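Side-chain contacts in PKS (Streptomyces albus, PDB 4OQJ), which probably catalyses the decarboxylative condensation that lengthens a polyketide chain, as a ketosynthase-bearing part of the "AT-less" oxazolomycin assembly line: residues 39-44 and 363-368; 338-343 and 432-437; 367-372 and 377-382. One frame throughout, in Å; residues are numbered along the deposited sequence.

Contact 1 of 3, residues 39-44 and 363-368; sequences DTFWKV and GSVKTN
The ring of Phe-41 offers its edge, not a face, to Val-365: methyl CG2 sits near the ring plane, 3.8 Å from CZ, and the two side chains cross at about a right angle. The second flat group, the amide of Asn-368, slides past Val-44 in the reverse direction, its ND2 4.1 Å from CG1 of Val-44. In this ketosynthase, of the thiolase fold, helix 38-46 rests here on the turn that follows strand 360-363. The KTNVGH sequence, whose lysine and histidine serve the active site in relatives, begins in this turn. Swung anti to the backbone N (chi1 -174°), the Phe-41 ring also reaches Leu-386 of helix 376-390, and Val-365 in turn leans on Ala-379 and Lys-383 there. No hydrogen bond crosses between the segments; the buried ND2 of Asn-368 gives a hydrogen bond to Arg-49 O, just beyond helix 38-46. The turn is stiffened from within. Ser-364 OG accepts a capping bond from Lys-366 N at 3.1 Å, and Ser-364 O takes two donors, Thr-367 N and Thr-367 OG1, the hydroxyl lying 2.8 Å away and almost exactly in line with the carbonyl bond (175°).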
ATOM      1  N   ASP A  39      -4.785 -27.216   7.346  1.00 21.89           N
ATOM      2  CA  ASP A  39      -5.484 -28.414   7.812  1.00 23.71           C
ATOM      3  C   ASP A  39      -5.466 -28.489   9.320  1.00 21.43           C
ATOM      4  O   ASP A  39      -6.486 -28.806   9.934  1.00 21.85           O
ATOM      5  CB  ASP A  39      -4.867 -29.682   7.229  1.00 34.17           C
ATOM      6  CG  ASP A  39      -5.340 -29.971   5.807  1.00 42.10           C
ATOM      7  OD1 ASP A  39      -6.174 -29.206   5.279  1.00 44.47           O
ATOM      8  OD2 ASP A  39      -4.882 -30.980   5.228  1.00 46.61           O
ATOM      9  N   THR A  40      -4.324 -28.194   9.936  1.00 16.89           N
ATOM     10  CA  THR A  40      -4.270 -28.237  11.396  1.00 19.73           C
ATOM     11  C   THR A  40      -5.027 -27.032  11.983  1.00 18.40           C
ATOM     12  O   THR A  40      -5.520 -27.085  13.113  1.00 18.31           O
ATOM     13  CB  THR A  40      -2.811 -28.282  11.932  1.00 17.71           C
ATOM     14  OG1 THR A  40      -2.007 -27.270  11.316  1.00 19.54           O
ATOM     15  CG2 THR A  40      -2.180 -29.633  11.639  1.00 20.97           C
ATOM     16  N   PHE A  41      -5.122 -25.943  11.227  1.00 17.36           N
ATOM     17  CA  PHE A  41      -5.886 -24.777  11.686  1.00 17.44           C
ATOM     18  C   PHE A  41      -7.372 -25.132  11.691  1.00 18.31           C
ATOM     19  O   PHE A  41      -8.101 -24.781  12.613  1.00 19.85           O
ATOM     20  CB  PHE A  41      -5.606 -23.558  10.789  1.00 17.67           C
ATOM     21  CG  PHE A  41      -6.230 -22.265  11.269  1.00 16.55           C
ATOM     22  CD1 PHE A  41      -6.285 -21.942  12.629  1.00 17.90           C
ATOM     23  CD2 PHE A  41      -6.715 -21.342  10.353  1.00 16.98           C
ATOM     24  CE1 PHE A  41      -6.848 -20.739  13.065  1.00 19.57           C
ATOM     25  CE2 PHE A  41      -7.268 -20.122  10.782  1.00 15.02           C
ATOM     26  CZ  PHE A  41      -7.329 -19.829  12.143  1.00 15.82           C
ATOM     27  N   TRP A  42      -7.817 -25.846  10.665  1.00 16.58           N
ATOM     28  CA  TRP A  42      -9.202 -26.256  10.608  1.00 19.64           C
ATOM     29  C   TRP A  42      -9.515 -27.181  11.769  1.00 22.60           C
ATOM     30  O   TRP A  42     -10.640 -27.197  12.268  1.00 18.28           O
ATOM     31  CB  TRP A  42      -9.526 -26.949   9.292  1.00 17.69           C
ATOM     32  CG  TRP A  42     -10.926 -27.438   9.274  1.00 18.98           C
ATOM     33  CD1 TRP A  42     -11.344 -28.725   9.174  1.00 22.05           C
ATOM     34  CD2 TRP A  42     -12.109 -26.634   9.386  1.00 19.33           C
ATOM     35  NE1 TRP A  42     -12.717 -28.778   9.209  1.00 24.99           N
ATOM     36  CE2 TRP A  42     -13.209 -27.507   9.334  1.00 22.21           C
ATOM     37  CE3 TRP A  42     -12.338 -25.256   9.508  1.00 19.82           C
ATOM     38  CZ2 TRP A  42     -14.528 -27.053   9.407  1.00 23.63           C
ATOM     39  CZ3 TRP A  42     -13.639 -24.804   9.577  1.00 20.30           C
ATOM     40  CH2 TRP A  42     -14.728 -25.709   9.538  1.00 20.52           C
ATOM     41  N   LYS A  43      -8.519 -27.943  12.211  1.00 21.09           N
ATOM     42  CA  LYS A  43      -8.726 -28.830  13.350  1.00 24.17           C
ATOM     43  C   LYS A  43      -8.892 -28.030  14.638  1.00 24.93           C
ATOM     44  O   LYS A  43      -9.759 -28.337  15.443  1.00 24.58           O
ATOM     45  CB  LYS A  43      -7.579 -29.829  13.475  1.00 23.85           C
ATOM     46  CG  LYS A  43      -7.580 -30.889  12.386  1.00 28.88           C
ATOM     47  N   VAL A  44      -8.081 -26.990  14.821  1.00 19.87           N
ATOM     48  CA  VAL A  44      -8.231 -26.094  15.968  1.00 19.43           C
ATOM     49  C   VAL A  44      -9.637 -25.506  15.981  1.00 20.80           C
ATOM     50  O   VAL A  44     -10.272 -25.428  17.029  1.00 19.66           O
ATOM     51  CB  VAL A  44      -7.177 -24.939  15.944  1.00 18.38           C
ATOM     52  CG1 VAL A  44      -7.537 -23.829  16.937  1.00 21.08           C
ATOM     53  CG2 VAL A  44      -5.782 -25.486  16.258  1.00 17.30           C
ATOM     54  N   GLY A 363     -18.672 -14.438  15.302  1.00 17.94           N
ATOM     55  CA  GLY A 363     -17.610 -15.116  16.022  1.00 17.40           C
ATOM     56  C   GLY A 363     -16.298 -14.368  15.958  1.00 18.72           C
ATOM     57  O   GLY A 363     -16.179 -13.387  15.224  1.00 18.41           O
ATOM     58  N   SER A 364     -15.316 -14.830  16.728  1.00 17.25           N
ATOM     59  CA  SER A 364     -13.977 -14.249  16.687  1.00 15.41           C
ATOM     60  C   SER A 364     -12.883 -15.295  16.881  1.00 15.59           C
ATOM     61  O   SER A 364     -12.843 -15.973  17.917  1.00 17.86           O
ATOM     62  CB  SER A 364     -13.816 -13.177  17.758  1.00 14.50           C
ATOM     63  OG  SER A 364     -12.468 -12.712  17.740  1.00 15.04           O
ATOM     64  N   VAL A 365     -11.998 -15.422  15.892  1.00 15.32           N
ATOM     65  CA  VAL A 365     -10.857 -16.336  15.994  1.00 15.03           C
ATOM     66  C   VAL A 365      -9.864 -15.867  17.063  1.00 14.00           C
ATOM     67  O   VAL A 365      -8.996 -16.625  17.495  1.00 15.10           O
ATOM     68  CB  VAL A 365     -10.128 -16.489  14.650  1.00 12.94           C
ATOM     69  CG1 VAL A 365      -9.292 -15.226  14.297  1.00 12.42           C
ATOM     70  CG2 VAL A 365      -9.274 -17.738  14.645  1.00 15.35           C
ATOM     71  N   LYS A 366      -9.979 -14.621  17.502  1.00 14.15           N
ATOM     72  CA  LYS A 366      -9.132 -14.178  18.602  1.00 14.70           C
ATOM     73  C   LYS A 366      -9.421 -15.010  19.867  1.00 17.27           C
ATOM     74  O   LYS A 366      -8.567 -15.102  20.742  1.00 17.87           O
ATOM     75  CB  LYS A 366      -9.319 -12.687  18.868  1.00 12.76           C
ATOM     76  CG  LYS A 366      -8.784 -11.828  17.703  1.00 12.54           C
ATOM     77  CD  LYS A 366      -8.759 -10.360  18.039  1.00 11.28           C
ATOM     78  CE  LYS A 366      -8.164  -9.546  16.886  1.00 13.39           C
ATOM     79  NZ  LYS A 366      -8.922  -9.768  15.631  1.00 13.35           N
ATOM     80  N   THR A 367     -10.592 -15.652  19.938  1.00 17.42           N
ATOM     81  CA  THR A 367     -10.921 -16.500  21.096  1.00 18.31           C
ATOM     82  C   THR A 367     -10.162 -17.832  21.043  1.00 18.50           C
ATOM     83  O   THR A 367      -9.970 -18.477  22.080  1.00 19.40           O
ATOM     84  CB  THR A 367     -12.440 -16.800  21.207  1.00 18.33           C
ATOM     85  OG1 THR A 367     -12.861 -17.651  20.126  1.00 17.29           O
ATOM     86  CG2 THR A 367     -13.254 -15.514  21.212  1.00 17.19           C
ATOM     87  N   ASN A 368      -9.736 -18.237  19.846  1.00 17.63           N
ATOM     88  CA  ASN A 368      -8.909 -19.437  19.688  1.00 17.47           C
ATOM     89  C   ASN A 368      -7.426 -19.114  19.890  1.00 17.38           C
ATOM     90  O   ASN A 368      -6.752 -19.746  20.701  1.00 17.07           O
ATOM     91  CB  ASN A 368      -9.079 -20.075  18.293  1.00 15.57           C
ATOM     92  CG  ASN A 368     -10.511 -20.436  17.961  1.00 19.01           C
ATOM     93  OD1 ASN A 368     -11.296 -19.604  17.496  1.00 17.71           O
ATOM     94  ND2 ASN A 368     -10.845 -21.701  18.151  1.00 19.86           N
TER

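Contact 2 of 3, residues 338-343 and 432-437; sequences PIEVAA and GVSSFG
Glu-340 and Phe-436 meet where a carboxylate oxygen approaches an aromatic carbon, with OE2 3.6 Å from CE2. The ring and carboxylate planes stand 62° apart, and the oxygen reaches the ring obliquely. An extended side chain makes the reach possible: with CG anti to the backbone N (chi1 -177°), Glu-340 spans the gap between helix 336-348 and strand 430-436. The nearest CA atoms of segments 338-343 and 432-437, those of Glu-340 and Ser-434, are 9.6 Å apart. The tight part is the polar end. OE2 accepts from His-329 N and OE1 from Gly-330 N, so both oxygens are tied to successive backbone amides, which fixes the turn of the carboxylate and probably stabilises its charge. In relatives this HGT loop carries an active-site histidine, and Glu-340 here braces its backbone. A water completes the arrangement: it donates to Glu-340 OE2 at 2.7 Å and is hydrogen-bonded to Ser-434 OG at 2.8 Å, while the same hydroxyl also pairs with His-444 ND1. The looser side belongs to Phe-436, which is only partly buried; its side chain comes to about 4 Å from a glycerol, probably a crystallisation additive, that is hydrogen-bonded to its backbone O. Strand 430-436 runs between 325-327, its parallel partner, and the antiparallel 441-448. Helix 302-316 adds Gln-305 against Phe-436, whereas Val-433 and Ser-435 pack on Leu-197 of helix 195-209.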
ATOM      1  N   PRO A 338     -19.563  -3.965  22.495  1.00 23.29           N
ATOM      2  CA  PRO A 338     -20.869  -3.368  22.161  1.00 24.92           C
ATOM      3  C   PRO A 338     -20.798  -2.445  20.953  1.00 20.32           C
ATOM      4  O   PRO A 338     -21.733  -2.387  20.164  1.00 22.39           O
ATOM      5  CB  PRO A 338     -21.231  -2.575  23.424  1.00 28.06           C
ATOM      6  CG  PRO A 338     -20.483  -3.270  24.520  1.00 28.00           C
ATOM      7  CD  PRO A 338     -19.191  -3.711  23.898  1.00 25.55           C
ATOM      8  N   ILE A 339     -19.684  -1.739  20.809  1.00 18.46           N
ATOM      9  CA  ILE A 339     -19.496  -0.847  19.674  1.00 21.11           C
ATOM     10  C   ILE A 339     -19.468  -1.639  18.359  1.00 21.42           C
ATOM     11  O   ILE A 339     -20.093  -1.237  17.367  1.00 18.92           O
ATOM     12  CB  ILE A 339     -18.195   0.001  19.849  1.00 21.52           C
ATOM     13  CG1 ILE A 339     -18.466   1.134  20.862  1.00 25.96           C
ATOM     14  CG2 ILE A 339     -17.698   0.557  18.521  1.00 19.64           C
ATOM     15  CD1 ILE A 339     -17.338   2.107  21.056  1.00 29.38           C
ATOM     16  N   GLU A 340     -18.768  -2.769  18.337  1.00 17.85           N
ATOM     17  CA  GLU A 340     -18.651  -3.513  17.088  1.00 16.63           C
ATOM     18  C   GLU A 340     -20.032  -4.007  16.635  1.00 16.48           C
ATOM     19  O   GLU A 340     -20.375  -3.937  15.453  1.00 17.92           O
ATOM     20  CB  GLU A 340     -17.676  -4.695  17.209  1.00 16.36           C
ATOM     21  CG  GLU A 340     -17.515  -5.416  15.872  1.00 19.54           C
ATOM     22  CD  GLU A 340     -16.278  -6.296  15.786  1.00 19.05           C
ATOM     23  OE1 GLU A 340     -15.668  -6.577  16.843  1.00 18.18           O
ATOM     24  OE2 GLU A 340     -15.925  -6.697  14.648  1.00 17.81           O
ATOM     25  N   VAL A 341     -20.831  -4.475  17.578  1.00 17.64           N
ATOM     26  CA  VAL A 341     -22.154  -4.999  17.256  1.00 17.53           C
ATOM     27  C   VAL A 341     -23.108  -3.867  16.892  1.00 19.64           C
ATOM     28  O   VAL A 341     -23.954  -4.023  16.016  1.00 21.98           O
ATOM     29  CB  VAL A 341     -22.704  -5.816  18.417  1.00 18.77           C
ATOM     30  CG1 VAL A 341     -24.123  -6.293  18.128  1.00 21.01           C
ATOM     31  CG2 VAL A 341     -21.777  -7.021  18.683  1.00 21.48           C
ATOM     32  N   ALA A 342     -22.981  -2.729  17.570  1.00 20.99           N
ATOM     33  CA  ALA A 342     -23.787  -1.558  17.228  1.00 24.63           C
ATOM     34  C   ALA A 342     -23.500  -1.118  15.794  1.00 21.16           C
ATOM     35  O   ALA A 342     -24.404  -0.729  15.061  1.00 19.83           O
ATOM     36  CB  ALA A 342     -23.516  -0.414  18.196  1.00 27.56           C
ATOM     37  N   ALA A 343     -22.239  -1.196  15.392  1.00 17.52           N
ATOM     38  CA  ALA A 343     -21.840  -0.791  14.052  1.00 17.12           C
ATOM     39  C   ALA A 343     -22.372  -1.764  13.001  1.00 17.72           C
ATOM     40  O   ALA A 343     -22.862  -1.347  11.959  1.00 17.95           O
ATOM     41  CB  ALA A 343     -20.319  -0.691  13.962  1.00 16.04           C
ATOM     42  N   GLY A 432     -18.975 -11.977   6.170  1.00 14.44           N
ATOM     43  CA  GLY A 432     -18.167 -10.780   6.289  1.00 15.20           C
ATOM     44  C   GLY A 432     -16.987 -11.007   7.225  1.00 13.71           C
ATOM     45  O   GLY A 432     -17.072 -11.776   8.187  1.00 15.41           O
ATOM     46  N   VAL A 433     -15.889 -10.326   6.940  1.00 12.07           N
ATOM     47  CA  VAL A 433     -14.705 -10.370   7.774  1.00 11.63           C
ATOM     48  C   VAL A 433     -14.239  -8.951   8.066  1.00 11.81           C
ATOM     49  O   VAL A 433     -13.916  -8.200   7.135  1.00 13.84           O
ATOM     50  CB  VAL A 433     -13.569 -11.138   7.092  1.00 12.31           C
ATOM     51  CG1 VAL A 433     -12.394 -11.297   8.047  1.00 11.70           C
ATOM     52  CG2 VAL A 433     -14.055 -12.474   6.592  1.00 12.53           C
ATOM     53  N   SER A 434     -14.180  -8.593   9.349  1.00 11.28           N
ATOM     54  CA  SER A 434     -13.766  -7.256   9.772  1.00 10.27           C
ATOM     55  C   SER A 434     -12.386  -7.225  10.394  1.00 11.30           C
ATOM     56  O   SER A 434     -11.973  -8.160  11.072  1.00 14.27           O
ATOM     57  CB  SER A 434     -14.761  -6.693  10.787  1.00 10.47           C
ATOM     58  OG  SER A 434     -16.021  -6.497  10.184  1.00 15.12           O
ATOM     59  N   SER A 435     -11.695  -6.112  10.206  1.00 10.01           N
ATOM     60  CA  SER A 435     -10.453  -5.850  10.923  1.00 11.62           C
ATOM     61  C   SER A 435     -10.273  -4.344  11.103  1.00 12.38           C
ATOM     62  O   SER A 435     -10.247  -3.607  10.122  1.00 14.19           O
ATOM     63  CB  SER A 435      -9.279  -6.470  10.173  1.00 13.23           C
ATOM     64  OG  SER A 435      -8.115  -6.450  10.961  1.00 18.61           O
ATOM     65  N   PHE A 436     -10.152  -3.896  12.357  1.00 15.50           N
ATOM     66  CA  PHE A 436     -10.048  -2.474  12.685  1.00 16.65           C
ATOM     67  C   PHE A 436      -8.742  -2.161  13.409  1.00 18.26           C
ATOM     68  O   PHE A 436      -8.457  -2.720  14.461  1.00 17.50           O
ATOM     69  CB  PHE A 436     -11.223  -2.038  13.556  1.00 15.85           C
ATOM     70  CG  PHE A 436     -12.547  -2.495  13.041  1.00 15.19           C
ATOM     71  CD1 PHE A 436     -12.887  -2.314  11.712  1.00 14.95           C
ATOM     72  CD2 PHE A 436     -13.451  -3.127  13.877  1.00 14.56           C
ATOM     73  CE1 PHE A 436     -14.120  -2.735  11.238  1.00 16.39           C
ATOM     74  CE2 PHE A 436     -14.684  -3.558  13.398  1.00 14.60           C
ATOM     75  CZ  PHE A 436     -15.013  -3.362  12.093  1.00 14.93           C
ATOM     76  N   GLY A 437      -7.943  -1.272  12.835  1.00 15.53           N
ATOM     77  CA  GLY A 437      -6.625  -0.982  13.379  1.00 14.07           C
ATOM     78  C   GLY A 437      -6.535   0.164  14.374  1.00 14.32           C
ATOM     79  O   GLY A 437      -7.318   1.109  14.338  1.00 13.85           O
TER
HETATM   80  O   HOH W   1     -17.414  -5.922  12.511  1.00 14.68           O

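Contact 3 of 3, residues 367-372 and 377-382; sequences TNVGHL and GMAGLI
Leu-372 has its chi1 at -91°, not fully staggered, and chi2 at 48° then leaves CD2 extended, anti to CA, where it lies 3.9 Å from CB of Ala-379. Val-369 comes to the same methyl with CG2, which its first torsion sets between the backbone N and the carbonyl carbon; at 4.5 Å from CB of Ala-379 it is the more distant of the two neighbours. The setting is the thiolase fold, in which helix 376-390 is one of a pair of helices buried between the two sheets; the other, 195-209, meets its far flank. There the selenomethionine at Met-378 touches Ser-196 and Val-200, and Leu-381 packs on Leu-197 and Val-200. Ala-379 offers one methyl, and the preceding turn packs on it through both aliphatic side chains. Gly-370 is the first residue beyond helix 366-369 to leave helical angles: its positive phi ends the helical run, and on either side of it along the chain Val-369 and Leu-372 both point toward helix 376-390. His-371, between them, belongs to the KTNVGH sequence whose histidine serves the active site in relatives. Its ND1 is hydrogen-bonded to Asp-373 N, and NE2 to a glycerol, probably from the crystallisation liquor. Within the helix the chain is held by ordinary backbone bonds, the one from Leu-381 N to Gly-377 O measuring 2.8 Å.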
ATOM      1  N   THR A 367     -10.592 -15.652  19.938  1.00 17.42           N
ATOM      2  CA  THR A 367     -10.921 -16.500  21.096  1.00 18.31           C
ATOM      3  C   THR A 367     -10.162 -17.832  21.043  1.00 18.50           C
ATOM      4  O   THR A 367      -9.970 -18.477  22.080  1.00 19.40           O
ATOM      5  CB  THR A 367     -12.440 -16.800  21.207  1.00 18.33           C
ATOM      6  OG1 THR A 367     -12.861 -17.651  20.126  1.00 17.29           O
ATOM      7  CG2 THR A 367     -13.254 -15.514  21.212  1.00 17.19           C
ATOM      8  N   ASN A 368      -9.736 -18.237  19.846  1.00 17.63           N
ATOM      9  CA  ASN A 368      -8.909 -19.437  19.688  1.00 17.47           C
ATOM     10  C   ASN A 368      -7.426 -19.114  19.890  1.00 17.38           C
ATOM     11  O   ASN A 368      -6.752 -19.746  20.701  1.00 17.07           O
ATOM     12  CB  ASN A 368      -9.079 -20.075  18.293  1.00 15.57           C
ATOM     13  CG  ASN A 368     -10.511 -20.436  17.961  1.00 19.01           C
ATOM     14  OD1 ASN A 368     -11.296 -19.604  17.496  1.00 17.71           O
ATOM     15  ND2 ASN A 368     -10.845 -21.701  18.151  1.00 19.86           N
ATOM     16  N   VAL A 369      -6.917 -18.144  19.125  1.00 17.75           N
ATOM     17  CA  VAL A 369      -5.470 -17.964  18.984  1.00 15.49           C
ATOM     18  C   VAL A 369      -4.952 -16.623  19.488  1.00 16.82           C
ATOM     19  O   VAL A 369      -3.758 -16.340  19.367  1.00 16.80           O
ATOM     20  CB  VAL A 369      -5.022 -18.124  17.499  1.00 13.11           C
ATOM     21  CG1 VAL A 369      -5.371 -19.504  16.976  1.00 14.73           C
ATOM     22  CG2 VAL A 369      -5.630 -17.025  16.607  1.00 14.21           C
ATOM     23  N   GLY A 370      -5.833 -15.816  20.069  1.00 17.06           N
ATOM     24  CA  GLY A 370      -5.489 -14.459  20.464  1.00 17.81           C
ATOM     25  C   GLY A 370      -5.437 -13.473  19.305  1.00 17.10           C
ATOM     26  O   GLY A 370      -5.848 -13.763  18.190  1.00 15.84           O
ATOM     27  N   HIS A 371      -4.891 -12.306  19.601  1.00 15.15           N
ATOM     28  CA  HIS A 371      -4.856 -11.161  18.719  1.00 13.30           C
ATOM     29  C   HIS A 371      -3.516 -11.142  18.002  1.00 13.70           C
ATOM     30  O   HIS A 371      -2.508 -10.777  18.601  1.00 12.60           O
ATOM     31  CB  HIS A 371      -5.077  -9.879  19.545  1.00 10.80           C
ATOM     32  CG  HIS A 371      -5.282  -8.646  18.726  1.00 14.21           C
ATOM     33  ND1 HIS A 371      -4.812  -8.514  17.440  1.00 14.51           N
ATOM     34  CD2 HIS A 371      -5.916  -7.479  19.018  1.00 16.26           C
ATOM     35  CE1 HIS A 371      -5.140  -7.323  16.968  1.00 15.90           C
ATOM     36  NE2 HIS A 371      -5.808  -6.675  17.905  1.00 14.51           N
ATOM     37  N   LEU A 372      -3.504 -11.530  16.724  1.00 10.81           N
ATOM     38  CA  LEU A 372      -2.253 -11.636  15.959  1.00 11.49           C
ATOM     39  C   LEU A 372      -1.781 -10.315  15.369  1.00 11.46           C
ATOM     40  O   LEU A 372      -0.913 -10.286  14.486  1.00 12.56           O
ATOM     41  CB  LEU A 372      -2.415 -12.680  14.845  1.00 13.12           C
ATOM     42  CG  LEU A 372      -2.012 -14.118  15.208  1.00 20.36           C
ATOM     43  CD1 LEU A 372      -2.591 -14.533  16.507  1.00 16.43           C
ATOM     44  CD2 LEU A 372      -2.435 -15.104  14.129  1.00 21.28           C
ATOM     45  N   GLY A 377      -6.039 -10.112  10.744  1.00  8.96           N
ATOM     46  CA  GLY A 377      -6.962 -10.243   9.642  1.00 10.49           C
ATOM     47  C   GLY A 377      -6.747 -11.509   8.837  1.00 11.84           C
ATOM     48  O   GLY A 377      -7.699 -12.023   8.239  1.00 11.85           O
HETATM   49  N   MSE A 378      -5.513 -12.008   8.792  1.00 10.85           N
HETATM   50  CA  MSE A 378      -5.252 -13.284   8.105  1.00 11.77           C
HETATM   51  C   MSE A 378      -5.893 -14.432   8.876  1.00  8.82           C
HETATM   52  O   MSE A 378      -6.508 -15.317   8.296  1.00  7.84           O
HETATM   53  CB  MSE A 378      -3.743 -13.560   7.959  1.00 13.92           C
HETATM   54  CG  MSE A 378      -3.053 -12.909   6.755  1.00 21.30           C
HETATM   55 SE   MSE A 378      -3.807 -13.476   5.039  0.71 27.63          SE
HETATM   56  CE  MSE A 378      -4.560 -11.793   4.821  1.00  5.38           C
ATOM     57  N   ALA A 379      -5.750 -14.419  10.193  1.00  9.25           N
ATOM     58  CA  ALA A 379      -6.352 -15.463  11.003  1.00 10.41           C
ATOM     59  C   ALA A 379      -7.882 -15.432  10.826  1.00 14.38           C
ATOM     60  O   ALA A 379      -8.524 -16.475  10.688  1.00 14.08           O
ATOM     61  CB  ALA A 379      -5.962 -15.298  12.468  1.00 12.74           C
ATOM     62  N   GLY A 380      -8.453 -14.237  10.764  1.00 12.81           N
ATOM     63  CA  GLY A 380      -9.898 -14.089  10.594  1.00 13.91           C
ATOM     64  C   GLY A 380     -10.393 -14.499   9.200  1.00 13.21           C
ATOM     65  O   GLY A 380     -11.401 -15.185   9.068  1.00 11.06           O
ATOM     66  N   LEU A 381      -9.682 -14.068   8.160  1.00 11.08           N
ATOM     67  CA  LEU A 381     -10.074 -14.367   6.785  1.00 11.36           C
ATOM     68  C   LEU A 381      -9.904 -15.853   6.480  1.00 12.01           C
ATOM     69  O   LEU A 381     -10.794 -16.480   5.892  1.00 13.84           O
ATOM     70  CB  LEU A 381      -9.260 -13.522   5.800  1.00 10.94           C
ATOM     71  CG  LEU A 381      -9.501 -13.750   4.299  1.00 15.41           C
ATOM     72  CD1 LEU A 381     -10.971 -13.607   3.929  1.00 18.33           C
ATOM     73  CD2 LEU A 381      -8.659 -12.778   3.493  1.00 17.04           C
ATOM     74  N   ILE A 382      -8.778 -16.425   6.901  1.00 10.16           N
ATOM     75  CA  ILE A 382      -8.516 -17.822   6.612  1.00 11.40           C
ATOM     76  C   ILE A 382      -9.487 -18.711   7.379  1.00 11.23           C
ATOM     77  O   ILE A 382      -9.938 -19.688   6.824  1.00 11.62           O
ATOM     78  CB  ILE A 382      -7.049 -18.205   6.899  1.00 11.06           C
ATOM     79  CG1 ILE A 382      -6.160 -17.551   5.835  1.00 11.39           C
ATOM     80  CG2 ILE A 382      -6.861 -19.730   6.834  1.00 14.69           C
ATOM     81  CD1 ILE A 382      -4.667 -17.665   6.075  1.00 10.14           C
TER

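How the contacts relate
All three contacts are largely buried, and their chemistry follows position in the fold. Contacts 1 and 3 share Thr-367 and Asn-368 and draw on helix 366-369, contact 1 through Asn-368 and the preceding Val-365, contact 3 through Val-369 and the loop after it; Val-365 CG1 lies 3.8 Å from Ala-379 C, joining them. Both meet through apolar groups, though contact 1 adds an amide bonded outside its segments. Contact 2 lies farther out, its centre about 28 Å from the chain's, against about 18 Å for the others, and it alone relies on a carboxylate and a bridging water. Even so, Val-433 CG1 lies 3.9 Å from Leu-381 N, so strand 430-436 packs against helix 376-390.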